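Local coordinates for protein MupZ (PDB 6FXD) that probably acts as an epoxide hydrolase in mupirocin biosynthesis, where a Rieske oxygenase and an epoxide hydrolase work in sequence to create oxygen heterocycles, at residues A[24-29]-A[71-76]; A[49-54]-A[86-91]. One frame throughout, in Å; residues are numbered along the deposited sequence.

Contact 1: residues A[24-29]-A[71-76]; sequences CMAMPY and CREVYS
The ring of Tyr75 receives the methyl group of Ala26 at its edge, near the ring plane, with Ala26 CB 4.5 Å from Tyr75 CE2. Farther along the rim, Glu73 OE1 also lies in the ring plane and accepts a hydrogen bond from Tyr75 OH at 2.7 Å, although the hydroxyl meets that oxygen from above the carboxylate plane, 41° out of it. The ring of His84, on helix 78-94, also meets Tyr75. The setting is the middle of a ferredoxin-like βαββαβ sheet, where strands 24-31 and 68-75 run antiparallel. Glu73 CG stands beside the backbone N (chi1 -41°) and the rest of its chain is extended, which carries the carboxylate across to Pro28, whose CD is 3.5 Å from Glu73 OE2. With an alanine in place of Glu73, Tyr75 OH would probably lose its acceptor and a gap would open beside the proline ring. Pro28 CG also packs on Cys71 CB at 3.8 Å. On the other face of the sheet, Met25 crosses Arg72 at a slant, its SD 3.8 Å from Arg72 CG, while the guanidinium of Arg72 reaches the second subunit and bonds through NH1 to Ala141 O there. Five backbone hydrogen bonds join the strands, among them Tyr75 N to Cys24 O at 2.8 Å. Between them sit weaker CA-H...O contacts, so that Glu73 O, already bonded to Ala26 N at 2.8 Å, is approached by Met25 CA at 3.1 Å as well.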
ATOM      1  N   CYS A  24       1.252   8.540  12.730  1.00 24.22           N
ATOM      2  CA  CYS A  24       1.233   9.933  12.312  1.00 24.83           C
ATOM      3  C   CYS A  24       2.355  10.682  13.008  1.00 24.86           C
ATOM      4  O   CYS A  24       2.677  10.403  14.172  1.00 26.01           O
ATOM      5  CB  CYS A  24      -0.093  10.591  12.676  1.00 26.47           C
ATOM      6  SG  CYS A  24      -1.480   9.910  11.761  1.00 28.13           S
ATOM      7  N   MET A  25       2.954  11.637  12.305  1.00 23.80           N
ATOM      8  CA  MET A  25       4.039  12.448  12.847  1.00 23.70           C
ATOM      9  C   MET A  25       3.667  13.918  12.725  1.00 22.93           C
ATOM     10  O   MET A  25       3.236  14.366  11.658  1.00 26.89           O
ATOM     11  CB  MET A  25       5.349  12.190  12.101  1.00 23.91           C
ATOM     12  CG  MET A  25       6.553  12.959  12.695  1.00 26.18           C
ATOM     13  SD  MET A  25       8.121  12.688  11.802  1.00 27.98           S
ATOM     14  CE  MET A  25       7.759  13.398  10.173  1.00 27.84           C
ATOM     15  N   ALA A  26       3.808  14.661  13.822  1.00 21.54           N
ATOM     16  CA  ALA A  26       3.598  16.099  13.833  1.00 21.42           C
ATOM     17  C   ALA A  26       4.938  16.781  14.060  1.00 19.11           C
ATOM     18  O   ALA A  26       5.763  16.296  14.843  1.00 20.40           O
ATOM     19  CB  ALA A  26       2.643  16.501  14.953  1.00 22.24           C
ATOM     20  N   MET A  27       5.175  17.894  13.368  1.00 20.41           N
ATOM     21  CA  MET A  27       6.426  18.639  13.509  1.00 20.25           C
ATOM     22  C   MET A  27       6.145  20.134  13.565  1.00 20.49           C
ATOM     23  O   MET A  27       6.037  20.788  12.516  1.00 21.43           O
ATOM     24  CB  MET A  27       7.391  18.351  12.360  1.00 21.66           C
ATOM     25  CG  MET A  27       7.807  16.888  12.248  1.00 23.52           C
ATOM     26  SD  MET A  27       9.203  16.610  11.170  1.00 23.71           S
ATOM     27  CE  MET A  27       8.520  17.198   9.602  1.00 23.79           C
ATOM     28  N   PRO A  28       6.027  20.712  14.754  1.00 19.08           N
ATOM     29  CA  PRO A  28       6.069  22.173  14.864  1.00 19.57           C
ATOM     30  C   PRO A  28       7.497  22.685  14.785  1.00 18.93           C
ATOM     31  O   PRO A  28       8.423  22.065  15.319  1.00 19.84           O
ATOM     32  CB  PRO A  28       5.522  22.416  16.269  1.00 20.62           C
ATOM     33  CG  PRO A  28       5.956  21.184  17.017  1.00 21.59           C
ATOM     34  CD  PRO A  28       5.824  20.048  16.053  1.00 20.06           C
ATOM     35  N   TYR A  29       7.668  23.814  14.089  1.00 18.75           N
ATOM     36  CA  TYR A  29       8.927  24.545  14.001  1.00 19.21           C
ATOM     37  C   TYR A  29       8.736  25.862  14.741  1.00 19.84           C
ATOM     38  O   TYR A  29       7.761  26.581  14.485  1.00 21.79           O
ATOM     39  CB  TYR A  29       9.335  24.810  12.537  1.00 20.57           C
ATOM     40  CG  TYR A  29       9.768  23.560  11.818  1.00 22.12           C
ATOM     41  CD1 TYR A  29       8.827  22.647  11.377  1.00 21.21           C
ATOM     42  CD2 TYR A  29      11.121  23.281  11.587  1.00 22.86           C
ATOM     43  CE1 TYR A  29       9.212  21.494  10.675  1.00 20.93           C
ATOM     44  CE2 TYR A  29      11.513  22.121  10.913  1.00 22.02           C
ATOM     45  CZ  TYR A  29      10.549  21.239  10.458  1.00 22.82           C
ATOM     46  OH  TYR A  29      10.919  20.086   9.802  1.00 24.80           O
ATOM     47  N   CYS A  71      10.086  20.102  17.197  1.00 19.20           N
ATOM     48  CA  CYS A  71       9.696  18.896  17.913  1.00 18.59           C
ATOM     49  C   CYS A  71       9.303  17.825  16.907  1.00 18.79           C
ATOM     50  O   CYS A  71       8.557  18.107  15.965  1.00 20.28           O
ATOM     51  CB  CYS A  71       8.533  19.175  18.866  1.00 20.10           C
ATOM     52  SG  CYS A  71       8.326  17.838  20.095  1.00 24.33           S
ATOM     53  N   ARG A  72       9.812  16.607  17.093  1.00 19.51           N
ATOM     54  CA  ARG A  72       9.403  15.452  16.293  1.00 20.49           C
ATOM     55  C   ARG A  72       8.473  14.629  17.179  1.00 20.00           C
ATOM     56  O   ARG A  72       8.900  14.112  18.214  1.00 20.87           O
ATOM     57  CB  ARG A  72      10.627  14.634  15.880  1.00 22.34           C
ATOM     58  CG  ARG A  72      10.315  13.548  14.833  1.00 25.09           C
ATOM     59  CD  ARG A  72      11.357  12.434  14.755  1.00 27.53           C
ATOM     60  NE  ARG A  72      12.703  12.994  14.704  1.00 28.20           N
ATOM     61  CZ  ARG A  72      13.826  12.279  14.717  1.00 30.69           C
ATOM     62  NH1 ARG A  72      13.783  10.954  14.773  1.00 32.75           N
ATOM     63  NH2 ARG A  72      14.998  12.897  14.688  1.00 29.37           N
ATOM     64  N   GLU A  73       7.196  14.551  16.809  1.00 19.44           N
ATOM     65  CA  GLU A  73       6.172  13.886  17.599  1.00 20.07           C
ATOM     66  C   GLU A  73       5.620  12.737  16.774  1.00 20.08           C
ATOM     67  O   GLU A  73       5.045  12.968  15.710  1.00 23.05           O
ATOM     68  CB  GLU A  73       5.052  14.870  17.923  1.00 21.16           C
ATOM     69  CG  GLU A  73       5.539  16.268  18.305  1.00 23.09           C
ATOM     70  CD  GLU A  73       4.421  17.232  18.668  1.00 26.14           C
ATOM     71  OE1 GLU A  73       3.243  16.808  18.683  1.00 29.19           O
ATOM     72  OE2 GLU A  73       4.729  18.418  18.923  1.00 28.18           O
ATOM     73  N   VAL A  74       5.764  11.515  17.263  1.00 19.81           N
ATOM     74  CA  VAL A  74       5.307  10.329  16.544  1.00 20.29           C
ATOM     75  C   VAL A  74       4.244   9.642  17.386  1.00 19.00           C
ATOM     76  O   VAL A  74       4.494   9.314  18.554  1.00 21.72           O
ATOM     77  CB  VAL A  74       6.473   9.379  16.216  1.00 23.33           C
ATOM     78  CG1 VAL A  74       5.952   8.203  15.408  1.00 23.88           C
ATOM     79  CG2 VAL A  74       7.573  10.132  15.447  1.00 22.78           C
ATOM     80  N   TYR A  75       3.064   9.418  16.798  1.00 21.24           N
ATOM     81  CA  TYR A  75       1.928   8.837  17.496  1.00 22.64           C
ATOM     82  C   TYR A  75       1.484   7.573  16.777  1.00 22.15           C
ATOM     83  O   TYR A  75       1.631   7.455  15.563  1.00 23.85           O
ATOM     84  CB  TYR A  75       0.749   9.827  17.567  1.00 22.89           C
ATOM     85  CG  TYR A  75       1.160  11.121  18.233  1.00 26.10           C
ATOM     86  CD1 TYR A  75       1.210  11.229  19.622  1.00 27.60           C
ATOM     87  CD2 TYR A  75       1.548  12.220  17.476  1.00 26.88           C
ATOM     88  CE1 TYR A  75       1.623  12.399  20.234  1.00 27.76           C
ATOM     89  CE2 TYR A  75       1.966  13.388  18.074  1.00 27.77           C
ATOM     90  CZ  TYR A  75       1.987  13.487  19.455  1.00 28.16           C
ATOM     91  OH  TYR A  75       2.404  14.652  20.051  1.00 29.43           O
ATOM     92  N   SER A  76       0.930   6.623  17.528  1.00 24.40           N
ATOM     93  CA  SER A  76       0.571   5.353  16.904  1.00 26.19           C
ATOM     94  C   SER A  76      -0.575   5.488  15.905  1.00 27.16           C
ATOM     95  O   SER A  76      -0.713   4.624  15.030  1.00 28.84           O
ATOM     96  CB  SER A  76       0.293   4.281  17.961  1.00 31.31           C
ATOM     97  OG  SER A  76      -0.727   4.698  18.839  1.00 36.52           O
TER

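Contact 2: residues A[49-54]-A[86-91]; sequences EKTSKE and VNIAEL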
ATOM      1  N   GLU A  49       7.983  15.390  29.994  1.00 23.10           N
ATOM      2  CA  GLU A  49       7.429  14.608  31.087  1.00 23.29           C
ATOM      3  C   GLU A  49       5.932  14.411  30.919  1.00 23.48           C
ATOM      4  O   GLU A  49       5.406  13.313  31.162  1.00 24.32           O
ATOM      5  CB  GLU A  49       7.724  15.326  32.399  1.00 24.34           C
ATOM      6  CG  GLU A  49       7.465  14.474  33.667  1.00 27.24           C
ATOM      7  CD  GLU A  49       6.006  14.414  34.093  1.00 30.90           C
ATOM      8  OE1 GLU A  49       5.258  15.380  33.836  1.00 30.90           O
ATOM      9  OE2 GLU A  49       5.621  13.392  34.719  1.00 32.10           O
ATOM     10  N   LYS A  50       5.223  15.479  30.555  1.00 22.74           N
ATOM     11  CA  LYS A  50       3.776  15.387  30.406  1.00 24.35           C
ATOM     12  C   LYS A  50       3.407  14.427  29.280  1.00 23.98           C
ATOM     13  O   LYS A  50       2.512  13.591  29.433  1.00 24.98           O
ATOM     14  CB  LYS A  50       3.229  16.789  30.129  1.00 27.55           C
ATOM     15  CG  LYS A  50       1.719  16.936  30.196  1.00 35.28           C
ATOM     16  CD  LYS A  50       1.195  16.878  31.614  1.00 41.51           C
ATOM     17  CE  LYS A  50      -0.319  17.054  31.622  1.00 47.29           C
ATOM     18  NZ  LYS A  50      -0.975  16.399  32.792  1.00 50.03           N
ATOM     19  N   THR A  51       4.126  14.515  28.157  1.00 21.05           N
ATOM     20  CA  THR A  51       3.792  13.701  26.987  1.00 20.16           C
ATOM     21  C   THR A  51       4.174  12.240  27.188  1.00 23.47           C
ATOM     22  O   THR A  51       3.549  11.353  26.601  1.00 25.26           O
ATOM     23  CB  THR A  51       4.484  14.309  25.766  1.00 21.36           C
ATOM     24  OG1 THR A  51       4.045  15.658  25.624  1.00 22.12           O
ATOM     25  CG2 THR A  51       4.166  13.544  24.508  1.00 21.99           C
ATOM     26  N   SER A  52       5.152  11.966  28.051  1.00 25.30           N
ATOM     27  CA  SER A  52       5.620  10.596  28.228  1.00 29.68           C
ATOM     28  C   SER A  52       4.577   9.683  28.850  1.00 30.28           C
ATOM     29  O   SER A  52       4.739   8.458  28.785  1.00 33.60           O
ATOM     30  CB  SER A  52       6.898  10.550  29.076  1.00 30.69           C
ATOM     31  OG  SER A  52       6.639  10.821  30.442  1.00 32.16           O
ATOM     32  N   LYS A  53       3.522  10.235  29.441  1.00 29.39           N
ATOM     33  CA  LYS A  53       2.450   9.442  30.023  1.00 30.58           C
ATOM     34  C   LYS A  53       1.341   9.117  29.027  1.00 28.92           C
ATOM     35  O   LYS A  53       0.364   8.464  29.402  1.00 32.10           O
ATOM     36  CB  LYS A  53       1.880  10.163  31.243  1.00 35.34           C
ATOM     37  CG  LYS A  53       2.892  10.246  32.369  1.00 42.57           C
ATOM     38  CD  LYS A  53       3.114  11.665  32.828  1.00 49.52           C
ATOM     39  CE  LYS A  53       2.351  11.917  34.105  1.00 53.77           C
ATOM     40  NZ  LYS A  53       2.585  13.292  34.604  1.00 55.97           N
ATOM     41  N   GLU A  54       1.462   9.562  27.780  1.00 26.70           N
ATOM     42  CA  GLU A  54       0.454   9.267  26.765  1.00 25.52           C
ATOM     43  C   GLU A  54       0.697   7.890  26.161  1.00 27.56           C
ATOM     44  O   GLU A  54       1.745   7.678  25.523  1.00 26.22           O
ATOM     45  CB  GLU A  54       0.495  10.306  25.651  1.00 26.48           C
ATOM     46  CG  GLU A  54       0.185  11.729  26.112  1.00 27.51           C
ATOM     47  CD  GLU A  54       0.482  12.764  25.041  1.00 27.61           C
ATOM     48  OE1 GLU A  54       0.608  12.380  23.840  1.00 28.89           O
ATOM     49  OE2 GLU A  54       0.577  13.959  25.397  1.00 27.47           O
ATOM     50  N   VAL A  86      -5.164  17.448  23.696  1.00 24.41           N
ATOM     51  CA  VAL A  86      -5.920  17.639  24.931  1.00 25.29           C
ATOM     52  C   VAL A  86      -4.992  17.638  26.139  1.00 26.67           C
ATOM     53  O   VAL A  86      -5.160  18.436  27.075  1.00 28.33           O
ATOM     54  CB  VAL A  86      -7.013  16.562  25.065  1.00 27.16           C
ATOM     55  CG1 VAL A  86      -7.701  16.666  26.427  1.00 28.19           C
ATOM     56  CG2 VAL A  86      -8.025  16.683  23.929  1.00 29.70           C
ATOM     57  N   ASN A  87      -4.018  16.722  26.155  1.00 26.67           N
ATOM     58  CA  ASN A  87      -3.142  16.566  27.316  1.00 26.76           C
ATOM     59  C   ASN A  87      -2.295  17.812  27.540  1.00 27.67           C
ATOM     60  O   ASN A  87      -2.068  18.232  28.687  1.00 30.91           O
ATOM     61  CB  ASN A  87      -2.240  15.346  27.098  1.00 25.90           C
ATOM     62  CG  ASN A  87      -1.317  15.054  28.278  1.00 29.79           C
ATOM     63  OD1 ASN A  87      -1.732  15.108  29.434  1.00 30.85           O
ATOM     64  ND2 ASN A  87      -0.073  14.698  27.981  1.00 29.75           N
ATOM     65  N   ILE A  88      -1.823  18.419  26.452  1.00 27.71           N
ATOM     66  CA  ILE A  88      -0.841  19.487  26.508  1.00 31.51           C
ATOM     67  C   ILE A  88      -1.471  20.866  26.483  1.00 31.73           C
ATOM     68  O   ILE A  88      -0.748  21.865  26.577  1.00 35.04           O
ATOM     69  CB  ILE A  88       0.182  19.315  25.362  1.00 34.93           C
ATOM     70  CG1 ILE A  88       1.582  19.704  25.834  1.00 39.15           C
ATOM     71  CG2 ILE A  88      -0.272  20.061  24.089  1.00 37.15           C
ATOM     72  CD1 ILE A  88       2.248  18.614  26.650  1.00 39.31           C
ATOM     73  N   ALA A  89      -2.802  20.953  26.375  1.00 31.66           N
ATOM     74  CA  ALA A  89      -3.443  22.243  26.139  1.00 34.30           C
ATOM     75  C   ALA A  89      -3.083  23.242  27.222  1.00 37.65           C
ATOM     76  O   ALA A  89      -2.728  24.392  26.927  1.00 37.49           O
ATOM     77  CB  ALA A  89      -4.957  22.062  26.050  1.00 36.69           C
ATOM     78  N   GLU A  90      -3.147  22.809  28.482  1.00 39.86           N
ATOM     79  CA  GLU A  90      -2.859  23.699  29.595  1.00 45.46           C
ATOM     80  C   GLU A  90      -1.405  24.161  29.587  1.00 46.29           C
ATOM     81  O   GLU A  90      -1.132  25.347  29.815  1.00 44.96           O
ATOM     82  CB  GLU A  90      -3.221  23.008  30.905  1.00 53.19           C
ATOM     83  CG  GLU A  90      -4.705  22.814  31.100  1.00 60.53           C
ATOM     84  CD  GLU A  90      -5.129  21.396  30.797  1.00 68.72           C
ATOM     85  OE1 GLU A  90      -4.296  20.487  30.993  1.00 71.43           O
ATOM     86  OE2 GLU A  90      -6.281  21.183  30.366  1.00 72.01           O
ATOM     87  N   LEU A  91      -0.462  23.240  29.344  1.00 44.42           N
ATOM     88  CA  LEU A  91       0.952  23.609  29.286  1.00 44.98           C
ATOM     89  C   LEU A  91       1.234  24.541  28.118  1.00 46.44           C
ATOM     90  O   LEU A  91       2.005  25.500  28.249  1.00 47.55           O
ATOM     91  CB  LEU A  91       1.817  22.357  29.151  1.00 45.33           C
ATOM     92  CG  LEU A  91       2.246  21.654  30.433  1.00 45.88           C
ATOM     93  CD1 LEU A  91       3.087  20.442  30.085  1.00 46.10           C
ATOM     94  CD2 LEU A  91       3.020  22.614  31.313  1.00 46.41           C
TER
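Asn87 makes the polar join in this contact, facing Lys50 of helix 37-51 and Glu54 of the turn that follows. Its CG lies anti to the backbone N (chi1 -178°), which extends the amide from helix 78-94 toward the other segment. Each hydrogen of ND2 then has its own acceptor, and both acceptors lie close to the amide plane. One is Glu54 OE2 at 2.8 Å from Asn87 ND2, which offers its anti lone pair; the carboxylate and amide planes stand 81° apart. The type I turn from Thr51 to Glu54 brings the glutamate back within reach of Asn87. Glu54 OE2 also bonds His84 ND1, so this oxygen is gripped by two residues of helix 78-94. The other acceptor is the backbone Lys50 O, 3.2 Å from Asn87 ND2, a less regular bond because the donor sits above the carbonyl plane, 69° out of it. At the oxygen end of the amide, Asn87 OD1 rests against Lys50 CE at 3.3 Å. A residue later the character changes: Ile88 sends CD1 between the two helices, 3.6 Å from Thr51 OG1 and 4.0 Å from Lys50 CG. That hydroxyl is bonded to Phe47 O, one turn earlier in its own helix. Leu91 closes the series by laying CD1 on the aliphatic stem of Lys50, 3.7 Å from CB, and by packing on Val46 and Phe47. Asn87 ND2 thus donates both hydrogens, one to a carboxylate and one to the backbone carbonyl of Lys50, which is likely to restrict how Glu54 can turn beside His84.

Overall arrangement
The two contacts belong to the two layers of an α+β sandwich, the sheet and the helices packed on it. Contact 1 is fully buried at the middle of the sheet and rests on a regular strand pairing; contact 2, about 14 Å away between centres, is partly buried and joins the two helices through an amide network and aliphatic packing. The chain threads through both, since strand 24-31 leads into helix 37-51 and strand 68-75 into helix 78-94. They meet where Tyr75 CE1 lies 3.7 Å from Glu54 OE1, and His84 touches residues of both. Each also reaches the second subunit: contact 1 through Tyr29, Arg72 and the methionines, contact 2 through Glu54 O and Ser52.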